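Local coordinates for protein transcriptional regulator, LacI family (Burkholderia phymatum, PDB 2RGY) that probably represses or regulates transcription by binding operator DNA and sensing a small effector, perhaps a sugar, as a regulator of the LacI family, at residues K92-N97 / A106-D111; I11-P16 / T25-T30. All blocks are in the same frame, centred on the assembly; numbering follows the deposited sequence.

Interaction 1. Residues K92-N97 / A106-D111; sequences KMVFLN and ASFCPD
The ring of Phe108 meets Val94 across the contact: CG2 of Val94 comes within 3.6 Å of Phe108 CD2, the two side chains crossing at about a right angle. CG2 stands anti to the backbone N of Val94, and that places it on the Phe108 side. Elsewhere the same ring packs on Ala251 of helix 244-260 and on Ile266 and Arg268. The Phe95 ring lies on the other face of the sheet, with Ser107. Within the pair it has the carbonyl of Ala106 obliquely beside it, Phe95 CD2 lying 3.8 Å from Ala106 O, while Phe100 meets it with ring planes about 50° apart and Leu83 of helix 80-89 also touches it.

Between the rings the strands run parallel, joined by three backbone hydrogen bonds. Phe95 N gives a short one to Ala106 O, 2.7 Å and nearly straight at 174°. Phe108 N then donates to Phe95 O at 3.0 Å, and Asn97 N to Phe108 O, also 3.0 Å but bent to 144° and tilted from the carbonyl plane. Beyond this last bond Cys109 SG sits against the backbone of Asn97, 3.4 Å from Asn97 C, and side chain meets side chain where Asn97 OD1 lies 3.6 Å from Pro110 CD.

Chemically, this is a short parallel pairing at the edge of the five-stranded sheet, held by backbone bonds and apolar packing. Within 92-97 and 106-111 the cross-strand hydrogen bonds are all backbone; Asn97 OD1 with His112 NE2 and Ser107 OG with Arg98 O add side-chain ties, each reaching a residue just past the opposite segment.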
ATOM      1  N   LYS A  92      28.618  -2.948   5.444  1.00 24.73           N
ATOM      2  CA  LYS A  92      27.565  -3.939   5.651  1.00 23.29           C
ATOM      3  C   LYS A  92      26.219  -3.447   5.131  1.00 22.18           C
ATOM      4  O   LYS A  92      25.352  -3.024   5.893  1.00 20.09           O
ATOM      5  CB  LYS A  92      27.480  -4.316   7.131  1.00 24.96           C
ATOM      6  CG  LYS A  92      28.646  -5.186   7.560  1.00 26.42           C
ATOM      7  CD  LYS A  92      28.548  -5.641   9.009  1.00 28.89           C
ATOM      8  CE  LYS A  92      29.767  -6.498   9.369  1.00 30.05           C
ATOM      9  NZ  LYS A  92      29.788  -6.975  10.802  1.00 31.17           N
HETATM   10  N   MSE A  93      26.077  -3.517   3.809  1.00 21.99           N
HETATM   11  CA  MSE A  93      24.891  -3.080   3.081  1.00 21.48           C
HETATM   12  C   MSE A  93      24.488  -4.126   2.059  1.00 19.02           C
HETATM   13  O   MSE A  93      25.319  -4.894   1.589  1.00 18.82           O
HETATM   14  CB  MSE A  93      25.178  -1.806   2.285  1.00 21.06           C
HETATM   15  CG  MSE A  93      25.229  -0.506   3.060  1.00 28.71           C
HETATM   16 SE   MSE A  93      25.505   0.867   1.892  1.00 26.95          SE
HETATM   17  CE  MSE A  93      23.978   1.142   1.282  1.00 27.29           C
ATOM     18  N   VAL A  94      23.211  -4.129   1.701  1.00 17.09           N
ATOM     19  CA  VAL A  94      22.716  -5.028   0.674  1.00 16.49           C
ATOM     20  C   VAL A  94      21.811  -4.178  -0.226  1.00 18.69           C
ATOM     21  O   VAL A  94      21.080  -3.304   0.256  1.00 17.83           O
ATOM     22  CB  VAL A  94      21.944  -6.239   1.271  1.00 16.11           C
ATOM     23  CG1 VAL A  94      20.659  -5.789   1.945  1.00 13.95           C
ATOM     24  CG2 VAL A  94      21.646  -7.249   0.170  1.00 15.70           C
ATOM     25  N   PHE A  95      21.881  -4.422  -1.531  1.00 18.39           N
ATOM     26  CA  PHE A  95      21.103  -3.671  -2.507  1.00 19.72           C
ATOM     27  C   PHE A  95      20.065  -4.544  -3.202  1.00 20.42           C
ATOM     28  O   PHE A  95      20.393  -5.601  -3.728  1.00 20.79           O
ATOM     29  CB  PHE A  95      22.042  -3.078  -3.553  1.00 20.69           C
ATOM     30  CG  PHE A  95      23.090  -2.186  -2.977  1.00 22.86           C
ATOM     31  CD1 PHE A  95      22.740  -0.966  -2.395  1.00 24.50           C
ATOM     32  CD2 PHE A  95      24.427  -2.572  -2.985  1.00 24.78           C
ATOM     33  CE1 PHE A  95      23.709  -0.134  -1.827  1.00 25.59           C
ATOM     34  CE2 PHE A  95      25.411  -1.756  -2.420  1.00 26.62           C
ATOM     35  CZ  PHE A  95      25.049  -0.529  -1.837  1.00 25.97           C
ATOM     36  N   LEU A  96      18.817  -4.093  -3.216  1.00 20.87           N
ATOM     37  CA  LEU A  96      17.744  -4.844  -3.854  1.00 20.88           C
ATOM     38  C   LEU A  96      17.371  -4.229  -5.207  1.00 22.06           C
ATOM     39  O   LEU A  96      17.480  -3.018  -5.405  1.00 20.40           O
ATOM     40  CB  LEU A  96      16.499  -4.848  -2.965  1.00 20.59           C
ATOM     41  CG  LEU A  96      16.694  -4.888  -1.448  1.00 22.16           C
ATOM     42  CD1 LEU A  96      15.344  -4.699  -0.757  1.00 22.63           C
ATOM     43  CD2 LEU A  96      17.343  -6.190  -1.046  1.00 20.09           C
ATOM     44  N   ASN A  97      16.934  -5.080  -6.129  1.00 22.80           N
ATOM     45  CA  ASN A  97      16.489  -4.670  -7.462  1.00 25.22           C
ATOM     46  C   ASN A  97      17.460  -3.919  -8.378  1.00 26.24           C
ATOM     47  O   ASN A  97      17.029  -3.281  -9.342  1.00 26.65           O
ATOM     48  CB  ASN A  97      15.192  -3.864  -7.338  1.00 25.90           C
ATOM     49  CG  ASN A  97      14.261  -4.072  -8.521  1.00 27.75           C
ATOM     50  OD1 ASN A  97      14.076  -5.198  -8.993  1.00 24.89           O
ATOM     51  ND2 ASN A  97      13.648  -2.986  -8.990  1.00 28.66           N
ATOM     52  N   ALA A 106      26.265  -8.580  -3.014  1.00 22.97           N
ATOM     53  CA  ALA A 106      25.612  -7.590  -2.159  1.00 22.85           C
ATOM     54  C   ALA A 106      24.379  -7.114  -2.937  1.00 22.26           C
ATOM     55  O   ALA A 106      23.630  -6.245  -2.486  1.00 22.18           O
ATOM     56  CB  ALA A 106      26.545  -6.416  -1.892  1.00 22.34           C
ATOM     57  N   SER A 107      24.191  -7.701  -4.116  1.00 20.95           N
ATOM     58  CA  SER A 107      23.079  -7.371  -4.999  1.00 22.28           C
ATOM     59  C   SER A 107      22.128  -8.553  -5.201  1.00 21.68           C
ATOM     60  O   SER A 107      22.551  -9.660  -5.547  1.00 19.01           O
ATOM     61  CB  SER A 107      23.607  -6.914  -6.363  1.00 22.59           C
ATOM     62  OG  SER A 107      22.545  -6.802  -7.297  1.00 25.55           O
ATOM     63  N   PHE A 108      20.845  -8.300  -4.965  1.00 21.38           N
ATOM     64  CA  PHE A 108      19.802  -9.305  -5.130  1.00 20.66           C
ATOM     65  C   PHE A 108      18.795  -8.719  -6.105  1.00 21.96           C
ATOM     66  O   PHE A 108      18.045  -7.800  -5.774  1.00 22.49           O
ATOM     67  CB  PHE A 108      19.174  -9.618  -3.779  1.00 17.60           C
ATOM     68  CG  PHE A 108      20.046 -10.485  -2.917  1.00 18.92           C
ATOM     69  CD1 PHE A 108      19.829 -11.867  -2.853  1.00 16.86           C
ATOM     70  CD2 PHE A 108      21.128  -9.933  -2.215  1.00 17.79           C
ATOM     71  CE1 PHE A 108      20.681 -12.694  -2.109  1.00 18.04           C
ATOM     72  CE2 PHE A 108      21.992 -10.746  -1.468  1.00 19.00           C
ATOM     73  CZ  PHE A 108      21.768 -12.132  -1.411  1.00 17.19           C
ATOM     74  N   CYS A 109      18.790  -9.256  -7.319  1.00 22.29           N
ATOM     75  CA  CYS A 109      17.928  -8.733  -8.368  1.00 24.06           C
ATOM     76  C   CYS A 109      17.295  -9.827  -9.213  1.00 23.85           C
ATOM     77  O   CYS A 109      17.959 -10.776  -9.604  1.00 25.33           O
ATOM     78  CB  CYS A 109      18.767  -7.810  -9.267  1.00 24.41           C
ATOM     79  SG  CYS A 109      17.852  -6.636 -10.306  1.00 29.08           S
ATOM     80  N   PRO A 110      15.996  -9.706  -9.509  1.00 22.73           N
ATOM     81  CA  PRO A 110      15.371 -10.742 -10.331  1.00 21.86           C
ATOM     82  C   PRO A 110      15.784 -10.544 -11.795  1.00 21.93           C
ATOM     83  O   PRO A 110      16.513  -9.606 -12.125  1.00 19.61           O
ATOM     84  CB  PRO A 110      13.885 -10.497 -10.108  1.00 21.19           C
ATOM     85  CG  PRO A 110      13.820  -9.006 -10.011  1.00 21.67           C
ATOM     86  CD  PRO A 110      15.015  -8.675  -9.124  1.00 22.54           C
ATOM     87  N   ASP A 111      15.317 -11.427 -12.668  1.00 21.03           N
ATOM     88  CA  ASP A 111      15.644 -11.339 -14.083  1.00 21.76           C
ATOM     89  C   ASP A 111      14.608 -10.473 -14.809  1.00 20.41           C
ATOM     90  O   ASP A 111      13.651 -10.992 -15.371  1.00 20.38           O
ATOM     91  CB  ASP A 111      15.677 -12.746 -14.686  1.00 22.95           C
ATOM     92  CG  ASP A 111      16.166 -12.754 -16.119  1.00 24.78           C
ATOM     93  OD1 ASP A 111      16.412 -13.855 -16.659  1.00 28.50           O
ATOM     94  OD2 ASP A 111      16.303 -11.664 -16.709  1.00 24.23           O
TER

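Interaction 2. Residues I11-P16 / T25-T30; sequences IGLFVP and TILKQT
Leu13 reaches from the strand to Leu27 and Thr30 of the helix, and apolar packing carries the contact. Its CD2 lies 3.6 Å from Leu27 CD2, the two side chains crossing at about a right angle, and 3.8 Å from Thr30 OG1. With CG anti to the backbone N (chi1 166°), the side chain of Leu13 extends toward the helix. Two residues on, Val15 approaches the same leucine branch, CG1 standing 3.7 Å from Leu27 CD2, so this one methyl packs against both strand side chains. Ile26 adds a looser touch, its CG2 4.4 Å from Leu13 CD1.

No hydrogen bond joins strand to helix; the polar bonds stay inside the helix. Thr30 OG1 donates to Ile26 O at 2.7 Å, and Thr30 N bonds to the same oxygen, the two donors coming from opposite faces of the carbonyl plane. The threonine hydroxyl is thus satisfied although its side chain is buried against Leu13.

Outside the pair, Phe18 of the second subunit packs on Leu27. Strand 11-14 and helix 25-30 run nearly antiparallel, 173° between their axes; strand 10-14 and helix 21-36 open a right-handed beta-alpha-beta crossover in a periplasmic-binding-protein-like fold.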
ATOM      1  N   ILE A  11      18.898  -3.012  12.055  1.00 16.17           N
ATOM      2  CA  ILE A  11      19.326  -2.947  10.675  1.00 16.99           C
ATOM      3  C   ILE A  11      18.500  -1.824  10.070  1.00 17.88           C
ATOM      4  O   ILE A  11      17.318  -1.690  10.372  1.00 18.27           O
ATOM      5  CB  ILE A  11      19.080  -4.289   9.941  1.00 18.54           C
ATOM      6  CG1 ILE A  11      20.200  -5.270  10.303  1.00 19.21           C
ATOM      7  CG2 ILE A  11      19.024  -4.074   8.431  1.00 18.70           C
ATOM      8  CD1 ILE A  11      20.140  -6.594   9.562  1.00 23.12           C
ATOM      9  N   GLY A  12      19.125  -0.984   9.258  1.00 18.55           N
ATOM     10  CA  GLY A  12      18.389   0.111   8.653  1.00 18.82           C
ATOM     11  C   GLY A  12      17.822  -0.291   7.309  1.00 18.94           C
ATOM     12  O   GLY A  12      18.399  -1.135   6.634  1.00 20.11           O
ATOM     13  N   LEU A  13      16.698   0.303   6.921  1.00 16.95           N
ATOM     14  CA  LEU A  13      16.066  -0.011   5.646  1.00 17.49           C
ATOM     15  C   LEU A  13      15.560   1.231   4.921  1.00 15.70           C
ATOM     16  O   LEU A  13      14.771   1.998   5.470  1.00 15.18           O
ATOM     17  CB  LEU A  13      14.884  -0.962   5.856  1.00 16.73           C
ATOM     18  CG  LEU A  13      13.930  -1.120   4.662  1.00 17.23           C
ATOM     19  CD1 LEU A  13      14.665  -1.704   3.464  1.00 17.13           C
ATOM     20  CD2 LEU A  13      12.771  -2.025   5.062  1.00 20.56           C
ATOM     21  N   PHE A  14      16.015   1.434   3.693  1.00 15.75           N
ATOM     22  CA  PHE A  14      15.537   2.568   2.922  1.00 16.65           C
ATOM     23  C   PHE A  14      14.643   2.101   1.778  1.00 16.83           C
ATOM     24  O   PHE A  14      14.996   1.190   1.030  1.00 16.88           O
ATOM     25  CB  PHE A  14      16.676   3.376   2.310  1.00 14.85           C
ATOM     26  CG  PHE A  14      16.197   4.448   1.372  1.00 17.37           C
ATOM     27  CD1 PHE A  14      15.760   5.675   1.867  1.00 15.80           C
ATOM     28  CD2 PHE A  14      16.123   4.210  -0.006  1.00 17.34           C
ATOM     29  CE1 PHE A  14      15.251   6.661   1.004  1.00 17.33           C
ATOM     30  CE2 PHE A  14      15.616   5.183  -0.882  1.00 17.88           C
ATOM     31  CZ  PHE A  14      15.178   6.414  -0.372  1.00 15.70           C
ATOM     32  N   VAL A  15      13.484   2.732   1.659  1.00 17.27           N
ATOM     33  CA  VAL A  15      12.546   2.451   0.586  1.00 18.52           C
ATOM     34  C   VAL A  15      12.133   3.838   0.094  1.00 19.73           C
ATOM     35  O   VAL A  15      11.957   4.765   0.895  1.00 19.88           O
ATOM     36  CB  VAL A  15      11.305   1.673   1.074  1.00 17.73           C
ATOM     37  CG1 VAL A  15      11.705   0.277   1.507  1.00 20.69           C
ATOM     38  CG2 VAL A  15      10.638   2.418   2.218  1.00 18.99           C
ATOM     39  N   PRO A  16      11.997   4.008  -1.223  1.00 20.72           N
ATOM     40  CA  PRO A  16      11.611   5.312  -1.771  1.00 22.35           C
ATOM     41  C   PRO A  16      10.221   5.801  -1.375  1.00 23.62           C
ATOM     42  O   PRO A  16       9.907   6.978  -1.565  1.00 25.35           O
ATOM     43  CB  PRO A  16      11.756   5.109  -3.273  1.00 21.51           C
ATOM     44  CG  PRO A  16      11.471   3.644  -3.445  1.00 23.29           C
ATOM     45  CD  PRO A  16      12.207   3.021  -2.296  1.00 20.84           C
ATOM     46  N   THR A  25       5.775  -5.304   0.712  1.00 18.28           N
ATOM     47  CA  THR A  25       6.340  -6.653   0.751  1.00 20.46           C
ATOM     48  C   THR A  25       7.771  -6.628   1.276  1.00 18.78           C
ATOM     49  O   THR A  25       8.175  -7.469   2.076  1.00 17.05           O
ATOM     50  CB  THR A  25       6.351  -7.278  -0.659  1.00 21.52           C
ATOM     51  OG1 THR A  25       5.009  -7.312  -1.163  1.00 24.61           O
ATOM     52  CG2 THR A  25       6.918  -8.696  -0.617  1.00 21.81           C
ATOM     53  N   ILE A  26       8.535  -5.649   0.808  1.00 18.24           N
ATOM     54  CA  ILE A  26       9.922  -5.495   1.215  1.00 17.62           C
ATOM     55  C   ILE A  26       9.987  -5.164   2.698  1.00 18.11           C
ATOM     56  O   ILE A  26      10.814  -5.716   3.419  1.00 17.52           O
ATOM     57  CB  ILE A  26      10.590  -4.387   0.391  1.00 17.99           C
ATOM     58  CG1 ILE A  26      10.599  -4.794  -1.082  1.00 17.85           C
ATOM     59  CG2 ILE A  26      12.003  -4.132   0.875  1.00 16.61           C
ATOM     60  CD1 ILE A  26      11.044  -3.696  -2.006  1.00 20.26           C
ATOM     61  N   LEU A  27       9.105  -4.276   3.147  1.00 17.52           N
ATOM     62  CA  LEU A  27       9.065  -3.889   4.554  1.00 18.28           C
ATOM     63  C   LEU A  27       8.683  -5.089   5.412  1.00 18.76           C
ATOM     64  O   LEU A  27       9.304  -5.355   6.445  1.00 17.06           O
ATOM     65  CB  LEU A  27       8.037  -2.774   4.784  1.00 21.61           C
ATOM     66  CG  LEU A  27       8.173  -1.492   3.957  1.00 23.53           C
ATOM     67  CD1 LEU A  27       6.998  -0.588   4.249  1.00 25.15           C
ATOM     68  CD2 LEU A  27       9.487  -0.795   4.283  1.00 24.03           C
ATOM     69  N   LYS A  28       7.652  -5.812   4.988  1.00 17.26           N
ATOM     70  CA  LYS A  28       7.191  -6.965   5.747  1.00 18.63           C
ATOM     71  C   LYS A  28       8.273  -8.029   5.905  1.00 18.35           C
ATOM     72  O   LYS A  28       8.543  -8.464   7.020  1.00 18.28           O
ATOM     73  CB  LYS A  28       5.948  -7.573   5.089  1.00 20.52           C
ATOM     74  CG  LYS A  28       5.387  -8.810   5.796  1.00 23.65           C
ATOM     75  CD  LYS A  28       4.162  -9.351   5.037  1.00 28.86           C
ATOM     76  CE  LYS A  28       3.695 -10.711   5.572  1.00 33.16           C
ATOM     77  NZ  LYS A  28       2.595 -11.310   4.726  1.00 33.23           N
ATOM     78  N   GLN A  29       8.885  -8.444   4.799  1.00 18.37           N
ATOM     79  CA  GLN A  29       9.935  -9.462   4.844  1.00 19.27           C
ATOM     80  C   GLN A  29      11.148  -9.034   5.658  1.00 17.97           C
ATOM     81  O   GLN A  29      11.750  -9.853   6.338  1.00 17.73           O
ATOM     82  CB  GLN A  29      10.410  -9.834   3.440  1.00 19.49           C
ATOM     83  CG  GLN A  29       9.464 -10.723   2.673  1.00 25.62           C
ATOM     84  CD  GLN A  29       9.052 -11.949   3.462  1.00 23.80           C
ATOM     85  OE1 GLN A  29       9.887 -12.676   3.996  1.00 25.93           O
ATOM     86  NE2 GLN A  29       7.757 -12.178   3.541  1.00 28.32           N
ATOM     87  N   THR A  30      11.522  -7.761   5.574  1.00 17.32           N
ATOM     88  CA  THR A  30      12.672  -7.285   6.332  1.00 18.20           C
ATOM     89  C   THR A  30      12.330  -7.378   7.822  1.00 18.86           C
ATOM     90  O   THR A  30      13.105  -7.915   8.609  1.00 20.60           O
ATOM     91  CB  THR A  30      13.027  -5.821   5.968  1.00 20.16           C
ATOM     92  OG1 THR A  30      13.240  -5.712   4.555  1.00 17.87           O
ATOM     93  CG2 THR A  30      14.298  -5.387   6.690  1.00 20.29           C
TER

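In the fold
From the N terminus, interaction 2 comes first, closing the turn between strand 10-14 and helix 21-36 before the chain goes on to strand 40-44. The chain then passes through helix 52-65, strand 70-73 and helix 80-89 to interaction 1, which closes the connection between strands 93-96 and 107-108; the eight residues between segments 92-97 and 106-111 include no helix or strand. The two contacts follow in series, neither enclosing nor crossing the other. Both belong to the same parallel sheet, with strand 70-73 between strands 10-14 and 93-96. They meet directly, Leu96 CD1 lying 3.8 Å from Ile26 CG2, and helix 244-260 touches residues of both.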